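Local coordinates for putative epoxide hydrolase protein (Klebsiella pneumoniae subsp. pneumoniae, PDB 5BOV) that is a putative epoxide hydrolase of the alpha/beta hydrolase family that may hydrolyse epoxide or ester substrates, although its natural substrate is not established, at residues P246-E251 and V299-L304; W156-Y161 and K180-Q185; Q12-G17 and D97-R102; D43-A48 and A198-A203. All blocks are in the same frame, centred on the assembly; numbering follows the deposited sequence. Where two conformers were deposited one is given.

Interaction 1: P246-E251 and V299-L304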
# COMPACT_ATOMS: atom_id res chain seq x y z
N PRO A 246 10.96 13.96 5.08
CA PRO A 246 9.87 14.42 5.98
C PRO A 246 8.67 13.46 5.94
O PRO A 246 8.21 13.14 4.88
CB PRO A 246 9.49 15.81 5.41
CG PRO A 246 10.72 16.24 4.73
CD PRO A 246 11.33 15.02 4.12
N THR A 247 8.21 13.07 7.11
CA THR A 247 7.19 12.02 7.21
C THR A 247 6.14 12.39 8.24
O THR A 247 6.48 12.83 9.38
CB THR A 247 7.83 10.72 7.63
OG1 THR A 247 8.82 10.31 6.64
CG2 THR A 247 6.82 9.61 7.77
N ILE A 248 4.86 12.16 7.90
CA ILE A 248 3.81 12.09 8.86
C ILE A 248 3.28 10.68 8.92
O ILE A 248 2.94 10.12 7.88
CB ILE A 248 2.64 13.09 8.56
CG1 ILE A 248 3.21 14.51 8.60
CG2 ILE A 248 1.51 12.88 9.50
CD1 ILE A 248 2.14 15.58 8.39
N THR A 249 3.24 10.12 10.12
CA THR A 249 2.60 8.84 10.33
C THR A 249 1.19 9.06 10.92
O THR A 249 0.93 10.02 11.61
CB THR A 249 3.42 7.90 11.26
OG1 THR A 249 3.65 8.57 12.49
CG2 THR A 249 4.71 7.53 10.59
N LEU A 250 0.27 8.14 10.55
CA LEU A 250 -1.11 8.20 10.96
C LEU A 250 -1.53 6.88 11.59
O LEU A 250 -1.10 5.82 11.13
CB LEU A 250 -2.06 8.44 9.78
CG LEU A 250 -1.79 9.66 8.92
CD1 LEU A 250 -2.79 9.68 7.75
CD2 LEU A 250 -1.97 10.90 9.76
N GLU A 251 -2.45 6.93 12.57
CA GLU A 251 -3.05 5.69 12.98
C GLU A 251 -4.47 6.03 13.34
O GLU A 251 -4.74 7.12 13.80
CB GLU A 251 -2.26 5.17 14.19
CG GLU A 251 -2.72 3.80 14.64
CD GLU A 251 -2.71 2.83 13.48
OE1 GLU A 251 -1.63 2.32 13.15
OE2 GLU A 251 -3.81 2.56 12.86
N VAL A 299 -1.11 17.29 2.59
CA VAL A 299 -0.77 18.73 2.43
C VAL A 299 0.30 19.12 3.51
O VAL A 299 1.30 19.79 3.19
CB VAL A 299 -2.00 19.61 2.59
CG1 VAL A 299 -1.59 21.05 2.71
CG2 VAL A 299 -2.95 19.36 1.41
N ASP A 300 0.08 18.68 4.74
CA ASP A 300 0.99 19.00 5.85
C ASP A 300 2.35 18.38 5.67
O ASP A 300 3.36 19.03 5.89
CB ASP A 300 0.39 18.63 7.17
CG ASP A 300 -0.82 19.46 7.54
OD1 ASP A 300 -1.10 20.55 6.94
OD2 ASP A 300 -1.53 19.07 8.49
N ALA A 301 2.40 17.14 5.19
CA ALA A 301 3.70 16.51 4.97
C ALA A 301 4.46 17.17 3.83
O ALA A 301 5.68 17.32 3.89
CB ALA A 301 3.50 15.02 4.71
N ASP A 302 3.72 17.64 2.82
CA ASP A 302 4.31 18.30 1.68
C ASP A 302 5.00 19.65 2.07
O ASP A 302 5.86 20.12 1.30
CB ASP A 302 3.20 18.53 0.61
CG ASP A 302 3.70 19.27 -0.60
OD1 ASP A 302 4.52 18.76 -1.44
OD2 ASP A 302 3.19 20.42 -0.80
N ARG A 303 4.59 20.24 3.18
CA ARG A 303 5.27 21.41 3.72
C ARG A 303 6.12 21.26 4.95
O ARG A 303 6.77 22.24 5.34
CB ARG A 303 4.28 22.56 3.90
CG ARG A 303 3.15 22.33 4.90
CD ARG A 303 2.29 23.56 5.11
NE ARG A 303 3.26 24.61 5.33
CZ ARG A 303 3.81 24.84 6.54
NH1 ARG A 303 3.33 24.22 7.68
NH2 ARG A 303 4.80 25.72 6.62
N LEU A 304 6.21 20.06 5.51
CA LEU A 304 6.88 19.83 6.80
C LEU A 304 8.37 20.07 6.65
O LEU A 304 9.02 19.62 5.63
CB LEU A 304 6.63 18.37 7.23
CG LEU A 304 7.02 17.83 8.58
CD1 LEU A 304 6.26 18.53 9.70
CD2 LEU A 304 6.85 16.30 8.60
OXT LEU A 304 9.01 20.75 7.53
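I248 turns its side chain from the strand against the last turns of the C-terminal helix. Its CG1 lies 3.9 Å from A301 CB, and its tip, CD1, reaches the helix backbone at A301 N (3.6 Å) and the D300 methylene at CB (3.7 Å). A branched residue suits a strand, and a small alanine beneath it lets strand and helix come close, the two CA atoms being 5.9 Å apart. L304 closes the other end. Its CG stands anti to the backbone N (chi1 -172°), and beyond it CD2 rests 3.6 Å from T247 O and 4.1 Å from I248 CG1. P246, rigid and without an N-H, presents its CB to L304 O at 3.8 Å. Farther out, D300 OD2 and L304 OXT form salt bridges with R276 and K272, partners outside the two segments. I248 itself is held in the sheet by backbone bonds with L130 and S132. Such apolar docking of a final helix upon neighbouring parallel strands is a regular feature of the alpha/beta hydrolase fold.

Interaction 2: W156-Y161 and K180-Q185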
# COMPACT_ATOMS: atom_id res chain seq x y z
N TRP A 156 -3.40 -11.77 12.99
CA TRP A 156 -2.72 -12.05 11.69
C TRP A 156 -3.16 -13.43 11.04
O TRP A 156 -2.46 -13.93 10.15
CB TRP A 156 -1.22 -12.13 11.87
CG TRP A 156 -0.51 -10.88 11.96
CD1 TRP A 156 0.09 -10.33 13.10
CD2 TRP A 156 -0.11 -10.10 10.87
NE1 TRP A 156 0.77 -9.18 12.74
CE2 TRP A 156 0.61 -8.99 11.39
CE3 TRP A 156 -0.38 -10.17 9.49
CZ2 TRP A 156 1.12 -7.99 10.56
CZ3 TRP A 156 0.12 -9.17 8.65
CH2 TRP A 156 0.88 -8.10 9.20
N TRP A 157 -4.28 -13.95 11.45
CA TRP A 157 -4.69 -15.36 11.14
C TRP A 157 -4.55 -15.70 9.65
O TRP A 157 -4.12 -16.78 9.29
CB TRP A 157 -6.08 -15.66 11.63
CG TRP A 157 -7.17 -15.04 10.91
CD1 TRP A 157 -7.58 -13.75 11.02
CD2 TRP A 157 -7.98 -15.65 9.89
NE1 TRP A 157 -8.61 -13.53 10.14
CE2 TRP A 157 -8.84 -14.66 9.40
CE3 TRP A 157 -8.02 -16.93 9.31
CZ2 TRP A 157 -9.81 -14.92 8.42
CZ3 TRP A 157 -8.96 -17.18 8.32
CH2 TRP A 157 -9.84 -16.17 7.88
N TYR A 158 -4.97 -14.75 8.81
CA TYR A 158 -5.04 -14.98 7.41
C TYR A 158 -3.69 -15.25 6.77
O TYR A 158 -3.63 -15.97 5.80
CB TYR A 158 -5.76 -13.81 6.68
CG TYR A 158 -5.17 -12.46 7.02
CD1 TYR A 158 -5.65 -11.72 8.13
CD2 TYR A 158 -4.14 -11.94 6.27
CE1 TYR A 158 -5.08 -10.49 8.47
CE2 TYR A 158 -3.57 -10.76 6.60
CZ TYR A 158 -4.05 -10.04 7.72
OH TYR A 158 -3.47 -8.82 7.99
N GLN A 159 -2.60 -14.71 7.31
CA GLN A 159 -1.33 -14.92 6.67
C GLN A 159 -0.94 -16.38 6.83
O GLN A 159 -0.34 -16.99 5.94
CB GLN A 159 -0.25 -13.99 7.21
CG GLN A 159 0.39 -14.29 8.54
CD GLN A 159 1.49 -13.25 8.90
OE1 GLN A 159 1.94 -12.47 8.05
NE2 GLN A 159 1.87 -13.23 10.12
N PHE A 160 -1.29 -16.94 7.96
CA PHE A 160 -1.05 -18.41 8.20
C PHE A 160 -1.98 -19.29 7.38
O PHE A 160 -1.51 -20.31 6.78
CB PHE A 160 -1.11 -18.79 9.66
CG PHE A 160 -0.31 -17.85 10.53
CD1 PHE A 160 1.07 -17.89 10.51
CD2 PHE A 160 -0.96 -16.98 11.38
CE1 PHE A 160 1.82 -16.99 11.26
CE2 PHE A 160 -0.22 -16.07 12.12
CZ PHE A 160 1.17 -16.09 12.07
N TYR A 161 -3.24 -18.88 7.24
CA TYR A 161 -4.12 -19.55 6.28
C TYR A 161 -3.50 -19.61 4.87
O TYR A 161 -3.40 -20.65 4.21
CB TYR A 161 -5.43 -18.79 6.23
CG TYR A 161 -6.54 -19.43 5.41
CD1 TYR A 161 -7.00 -20.74 5.69
CD2 TYR A 161 -7.20 -18.76 4.44
CE1 TYR A 161 -8.06 -21.30 4.98
CE2 TYR A 161 -8.26 -19.30 3.73
CZ TYR A 161 -8.73 -20.57 4.01
OH TYR A 161 -9.78 -21.11 3.29
N LYS A 180 -14.17 -9.29 1.97
CA LYS A 180 -15.14 -8.49 2.70
C LYS A 180 -15.07 -8.76 4.21
O LYS A 180 -15.18 -7.86 5.01
CB LYS A 180 -16.59 -8.75 2.18
CG LYS A 180 -17.60 -7.72 2.68
CD LYS A 180 -18.96 -8.04 2.02
CE LYS A 180 -19.92 -6.88 2.18
NZ LYS A 180 -21.21 -7.12 1.47
N PHE A 181 -14.90 -10.04 4.59
CA PHE A 181 -14.71 -10.38 5.97
C PHE A 181 -13.48 -9.69 6.57
O PHE A 181 -13.54 -9.12 7.67
CB PHE A 181 -14.63 -11.91 6.04
CG PHE A 181 -14.57 -12.46 7.44
CD1 PHE A 181 -15.71 -12.62 8.19
CD2 PHE A 181 -13.39 -12.82 7.97
CE1 PHE A 181 -15.66 -13.16 9.49
CE2 PHE A 181 -13.30 -13.34 9.22
CZ PHE A 181 -14.42 -13.46 10.01
N ILE A 182 -12.39 -9.68 5.80
CA ILE A 182 -11.22 -9.00 6.22
C ILE A 182 -11.51 -7.47 6.42
O ILE A 182 -11.01 -6.85 7.36
CB ILE A 182 -10.06 -9.22 5.25
CG1 ILE A 182 -9.58 -10.71 5.31
CG2 ILE A 182 -8.92 -8.28 5.53
CD1 ILE A 182 -9.00 -11.16 6.65
N TRP A 183 -12.23 -6.83 5.49
CA TRP A 183 -12.51 -5.44 5.66
C TRP A 183 -13.21 -5.15 7.00
O TRP A 183 -12.88 -4.22 7.70
CB TRP A 183 -13.40 -4.89 4.51
CG TRP A 183 -12.80 -4.52 3.22
CD1 TRP A 183 -11.80 -5.13 2.59
CD2 TRP A 183 -13.27 -3.49 2.33
NE1 TRP A 183 -11.56 -4.53 1.39
CE2 TRP A 183 -12.47 -3.54 1.20
CE3 TRP A 183 -14.28 -2.55 2.40
CZ2 TRP A 183 -12.65 -2.68 0.12
CZ3 TRP A 183 -14.43 -1.65 1.35
CH2 TRP A 183 -13.66 -1.73 0.24
N HIS A 184 -14.17 -5.99 7.32
CA HIS A 184 -14.95 -5.82 8.58
C HIS A 184 -14.06 -6.09 9.79
O HIS A 184 -14.16 -5.37 10.75
CB HIS A 184 -16.13 -6.81 8.64
CG HIS A 184 -17.32 -6.42 7.82
ND1 HIS A 184 -17.94 -5.19 7.93
CD2 HIS A 184 -18.02 -7.12 6.89
CE1 HIS A 184 -18.95 -5.14 7.10
NE2 HIS A 184 -19.06 -6.31 6.48
N GLN A 185 -13.15 -7.05 9.71
CA GLN A 185 -12.24 -7.27 10.85
C GLN A 185 -11.32 -6.08 11.05
O GLN A 185 -10.93 -5.73 12.18
CB GLN A 185 -11.37 -8.49 10.61
CG GLN A 185 -12.09 -9.84 10.76
CD GLN A 185 -11.02 -10.96 10.90
OE1 GLN A 185 -10.10 -11.08 10.06
NE2 GLN A 185 -11.10 -11.71 11.97
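W157 and Y158 project from one helix as two broad aromatic bumps, and I182 from the other fits its terminal methyl between their side chains. I182 CD1 comes to 3.7 Å from Y158 CD1 and lies 4.2 Å from W157 NE1, so a single thin branch serves both rings. Y158 CB backs one face of the indole, over its centre. Beyond it, the benzo end of the indole pushes CZ2 at the edge of the F181 ring, 3.9 Å from CE2. The pyrrole end is fixed by a nearly straight hydrogen bond from W157 NE1 to Q185 OE1 (2.9 Å, 174°). The oxygen lies in the indole plane and is met on a lone pair, while the amide stands 78° from the ring. Tryptophan suits this place because it offers one polar N-H on a wide apolar plate; glutamine is long enough to meet it. Such reach is needed, since the axes of segments 157-161 and 180-185 run roughly antiparallel (153°) and come no closer than 12.9 Å, bulky side chains filling the span. Y158 also meets W40 and lies near, without touching, a GxDxG sequence resembling a nucleophile elbow. These helices come between strands 127-133 and 247-252 in the sequence, which is consistent with the helical cap domain of epoxide hydrolase-like alpha/beta hydrolases.

Interaction 3: Q12-G17 and D97-R102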
# COMPACT_ATOMS: atom_id res chain seq x y z
N GLN A 12 -5.74 5.12 -16.89
CA GLN A 12 -4.65 5.16 -17.87
C GLN A 12 -3.80 3.91 -17.72
O GLN A 12 -3.85 3.25 -16.69
CB GLN A 12 -3.73 6.35 -17.61
CG GLN A 12 -4.37 7.72 -17.36
CD GLN A 12 -5.10 8.18 -18.53
OE1 GLN A 12 -4.63 8.07 -19.67
NE2 GLN A 12 -6.31 8.72 -18.30
N GLN A 13 -3.03 3.62 -18.75
CA GLN A 13 -2.18 2.41 -18.79
C GLN A 13 -0.81 2.79 -19.28
O GLN A 13 -0.67 3.59 -20.24
CB GLN A 13 -2.77 1.35 -19.71
CG GLN A 13 -4.14 0.86 -19.36
CD GLN A 13 -4.31 0.03 -18.08
OE1 GLN A 13 -5.35 0.10 -17.42
NE2 GLN A 13 -3.32 -0.73 -17.71
N ILE A 14 0.23 2.26 -18.66
CA ILE A 14 1.60 2.54 -19.11
C ILE A 14 2.52 1.37 -18.86
O ILE A 14 2.45 0.72 -17.82
CB ILE A 14 2.13 3.88 -18.47
CG1 ILE A 14 3.36 4.42 -19.24
CG2 ILE A 14 2.51 3.71 -17.00
CD1 ILE A 14 3.72 5.86 -18.94
N ARG A 15 3.43 1.11 -19.80
CA ARG A 15 4.46 0.11 -19.60
C ARG A 15 5.47 0.59 -18.57
O ARG A 15 6.00 1.71 -18.69
CB ARG A 15 5.14 -0.21 -20.93
CG ARG A 15 6.19 -1.34 -20.90
CD ARG A 15 6.94 -1.41 -22.26
NE ARG A 15 5.93 -1.74 -23.27
CZ ARG A 15 5.59 -2.96 -23.67
NH1 ARG A 15 6.27 -4.02 -23.24
NH2 ARG A 15 4.58 -3.12 -24.53
N ALA A 16 5.72 -0.20 -17.55
CA ALA A 16 6.65 0.17 -16.54
C ALA A 16 7.27 -1.11 -15.98
O ALA A 16 6.65 -1.87 -15.25
CB ALA A 16 5.95 0.95 -15.42
N GLY A 17 8.55 -1.32 -16.31
CA GLY A 17 9.27 -2.47 -15.77
C GLY A 17 8.67 -3.75 -16.31
O GLY A 17 8.53 -3.92 -17.53
N ASP A 97 9.64 6.73 -13.31
CA ASP A 97 10.46 6.90 -14.48
C ASP A 97 9.65 7.00 -15.80
O ASP A 97 9.92 7.89 -16.66
CB ASP A 97 11.50 5.80 -14.65
CG ASP A 97 12.54 5.77 -13.54
OD1 ASP A 97 12.76 6.80 -12.85
OD2 ASP A 97 13.21 4.70 -13.42
N ALA A 98 8.67 6.11 -15.97
CA ALA A 98 7.90 6.08 -17.18
C ALA A 98 7.07 7.37 -17.37
O ALA A 98 6.78 7.82 -18.50
CB ALA A 98 6.98 4.86 -17.22
N LEU A 99 6.64 7.96 -16.26
CA LEU A 99 5.93 9.24 -16.25
C LEU A 99 6.82 10.48 -16.23
O LEU A 99 6.32 11.59 -16.19
CB LEU A 99 4.95 9.31 -15.04
CG LEU A 99 3.80 8.26 -15.04
CD1 LEU A 99 3.05 8.26 -13.71
CD2 LEU A 99 2.83 8.53 -16.21
N ASN A 100 8.12 10.29 -16.21
CA ASN A 100 9.07 11.40 -16.11
C ASN A 100 8.90 12.24 -14.85
O ASN A 100 9.03 13.48 -14.85
CB ASN A 100 9.07 12.28 -17.38
CG ASN A 100 9.48 11.50 -18.59
OD1 ASN A 100 10.48 10.79 -18.55
ND2 ASN A 100 8.67 11.53 -19.63
N ILE A 101 8.66 11.54 -13.74
CA ILE A 101 8.45 12.19 -12.45
C ILE A 101 9.75 11.96 -11.69
O ILE A 101 10.01 10.82 -11.26
CB ILE A 101 7.22 11.62 -11.71
CG1 ILE A 101 5.90 12.02 -12.43
CG2 ILE A 101 7.17 12.18 -10.28
CD1 ILE A 101 4.66 11.33 -11.83
N ARG A 102 10.51 13.02 -11.47
CA ARG A 102 11.78 12.92 -10.73
C ARG A 102 11.58 12.73 -9.22
O ARG A 102 12.29 11.97 -8.62
CB ARG A 102 12.46 14.23 -10.90
CG ARG A 102 13.83 14.31 -10.27
CD ARG A 102 14.38 15.76 -10.32
NE ARG A 102 13.73 16.67 -9.35
CZ ARG A 102 13.95 16.70 -8.02
NH1 ARG A 102 14.80 15.90 -7.42
NH2 ARG A 102 13.28 17.57 -7.27
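I14 and A98 form the tight centre of this contact between the edge strand and the end of helix 85-98. The isoleucine has CG1 anti to the backbone N (chi1 -162°), and the CD1 beyond it settles 3.8 Å from A98 CB and 3.7 Å from A98 O. The same methyl also touches L99 CD2 at 3.9 Å. Alanine suits the helix position because its short CB can approach the strand backbone itself, coming 3.6 Å from R15 O. Y23 and L95 add further apolar surface around I14, and L99 leans on Y23 and I62.

Toward G17 the fit slackens: A16 CB and A98 CB are 4.4 Å apart, a bare graze. R15 is exposed, which suits a charged group at the surface. On the helix side N100 is the first residue to leave helical angles: it takes positive phi (60°), which asparagine tolerates better than most residues, and two bonds return into the last turn, a Schellman motif. What joins the two segments is therefore apolar contact between methyl groups and backbone, with no directional polar link between them; its strength should come from burying the I14, A98 and L99 surfaces rather than from any single bond.

Interaction 4: D43-A48 and A198-A203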
# COMPACT_ATOMS: atom_id res chain seq x y z
N ASP A 43 -8.19 -1.19 -3.07
CA ASP A 43 -7.69 -0.77 -4.38
C ASP A 43 -7.67 0.76 -4.51
O ASP A 43 -7.77 1.44 -3.49
CB ASP A 43 -8.45 -1.42 -5.55
CG ASP A 43 -9.78 -0.80 -5.83
OD1 ASP A 43 -10.30 -0.04 -4.99
OD2 ASP A 43 -10.36 -1.22 -6.87
N ILE A 44 -7.55 1.28 -5.73
CA ILE A 44 -7.48 2.71 -5.97
C ILE A 44 -8.68 3.49 -5.41
O ILE A 44 -8.63 4.69 -5.16
CB ILE A 44 -7.28 3.05 -7.46
CG1 ILE A 44 -8.46 2.61 -8.31
CG2 ILE A 44 -5.95 2.43 -7.94
CD1 ILE A 44 -8.42 3.13 -9.70
N GLN A 45 -9.85 2.81 -5.24
CA GLN A 45 -11.00 3.51 -4.70
C GLN A 45 -10.78 4.05 -3.30
O GLN A 45 -11.52 4.92 -2.82
CB GLN A 45 -12.26 2.63 -4.74
CG GLN A 45 -12.66 2.12 -6.12
CD GLN A 45 -12.70 3.19 -7.23
OE1 GLN A 45 -12.27 2.87 -8.39
NE2 GLN A 45 -13.20 4.29 -6.97
N SER A 46 -9.76 3.55 -2.61
CA SER A 46 -9.37 4.09 -1.33
C SER A 46 -9.05 5.62 -1.43
O SER A 46 -9.20 6.31 -0.42
CB SER A 46 -8.10 3.40 -0.84
OG SER A 46 -8.29 2.02 -0.58
N TYR A 47 -8.72 6.07 -2.64
CA TYR A 47 -8.37 7.45 -2.90
C TYR A 47 -9.32 8.14 -3.82
O TYR A 47 -9.03 9.24 -4.26
CB TYR A 47 -6.95 7.49 -3.44
CG TYR A 47 -5.93 6.86 -2.49
CD1 TYR A 47 -5.57 7.51 -1.31
CD2 TYR A 47 -5.37 5.61 -2.76
CE1 TYR A 47 -4.63 7.00 -0.46
CE2 TYR A 47 -4.44 5.04 -1.88
CZ TYR A 47 -4.08 5.71 -0.73
OH TYR A 47 -3.13 5.21 0.12
N ALA A 48 -10.55 7.63 -3.95
CA ALA A 48 -11.50 8.26 -4.87
C ALA A 48 -11.94 9.61 -4.40
O ALA A 48 -12.44 10.42 -5.22
CB ALA A 48 -12.70 7.36 -5.11
N ALA A 198 -18.15 -3.86 -3.26
CA ALA A 198 -18.20 -4.46 -4.55
C ALA A 198 -17.40 -3.76 -5.63
O ALA A 198 -16.81 -4.38 -6.53
CB ALA A 198 -19.66 -4.64 -5.00
N LYS A 199 -17.34 -2.45 -5.52
CA LYS A 199 -16.56 -1.68 -6.48
C LYS A 199 -15.07 -2.02 -6.44
O LYS A 199 -14.42 -2.21 -7.47
CB LYS A 199 -16.78 -0.21 -6.27
CG LYS A 199 -16.29 0.65 -7.44
CD LYS A 199 -16.69 2.09 -7.13
CE LYS A 199 -16.61 3.04 -8.31
NZ LYS A 199 -17.15 4.42 -7.84
N THR A 200 -14.52 -2.19 -5.23
CA THR A 200 -13.14 -2.64 -5.11
C THR A 200 -13.02 -4.15 -5.37
O THR A 200 -12.06 -4.59 -5.96
CB THR A 200 -12.59 -2.29 -3.69
OG1 THR A 200 -12.42 -0.86 -3.64
CG2 THR A 200 -11.30 -2.99 -3.40
N ALA A 201 -14.01 -4.95 -5.01
CA ALA A 201 -13.93 -6.39 -5.26
C ALA A 201 -13.70 -6.72 -6.71
O ALA A 201 -13.04 -7.70 -7.05
CB ALA A 201 -15.17 -7.09 -4.76
N ARG A 202 -14.25 -5.90 -7.59
CA ARG A 202 -14.04 -6.09 -9.00
C ARG A 202 -12.54 -6.16 -9.34
O ARG A 202 -12.07 -6.96 -10.19
CB ARG A 202 -14.89 -4.97 -9.79
CG ARG A 202 -14.70 -4.98 -11.29
CD ARG A 202 -15.32 -3.78 -12.08
NE ARG A 202 -14.69 -3.91 -13.40
CZ ARG A 202 -15.03 -4.81 -14.36
NH1 ARG A 202 -16.10 -5.66 -14.23
NH2 ARG A 202 -14.32 -4.85 -15.50
N ALA A 203 -11.74 -5.29 -8.72
CA ALA A 203 -10.33 -5.25 -8.94
C ALA A 203 -9.59 -6.42 -8.34
O ALA A 203 -8.53 -6.81 -8.84
CB ALA A 203 -9.74 -3.95 -8.38
O HOH W 1 -10.54 0.18 -1.63
O HOH W 2 -15.36 4.93 -5.50
O HOH W 3 -14.81 5.84 -8.75
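An Asx turn, built by D43 just after the HGWP sequence that in related hydrolases helps form the oxyanion hole, meets T200 near the end of helix 194-201. D43 OD1 is gripped twice: T200 OG1 donates across the contact at 2.6 Å, and Q45 N closes the turn at 2.9 Å. The donors come from opposite faces of the carboxylate, 51° and 61° out of its plane. T200 holds its hydroxyl anti to the carbonyl carbon (chi1 -71°), where it can serve both this bond and a water. That water donates to T200 OG1 at 2.9 Å, accepts from D43 N, and is bonded to S46 OG, so the buried polar atoms are tied together. Aspartate fits here as a short acceptor able to take several donors. Its other oxygen, OD2, lies within 3.2 Å of A203 CB, where the single methyl of alanine fits close to the carboxylate. On the exposed flank the extended K199 chain crosses the bent Q45 at about a right angle, with Q45 NE2 3.9 Å from K199 CE. A water accepts from both Q45 NE2 and K199 NZ, and a second water links them too, one of its bonds being weak. Around this junction, T200 packs on W183 of helix 175-186, while D43 touches Y65 and A203 makes a backbone bond with G70, both in strand 59-74.

In the fold
Interactions 1 and 3 reach the same mixed sheet from well-separated strands, 247-252 and the edge strand 12-16, with centres about 25 Å apart. Interaction 2 lies among helices inserted in the sequence between strands 127-133 and 247-252, and interaction 4 ties those helices to the loop after strand 32-37. These two alone touch, through W183 CZ2 and T200 CG2 at 3.8 Å, helices 175-186 and 194-201 being consecutive. Along the chain interaction 2 is nested inside interaction 4, interaction 3 crosses interaction 4, and interaction 1 comes last. Interactions 1 and 3 join core elements, interaction 2 joins two helices of the probable cap, and interaction 4 joins that cap to the core.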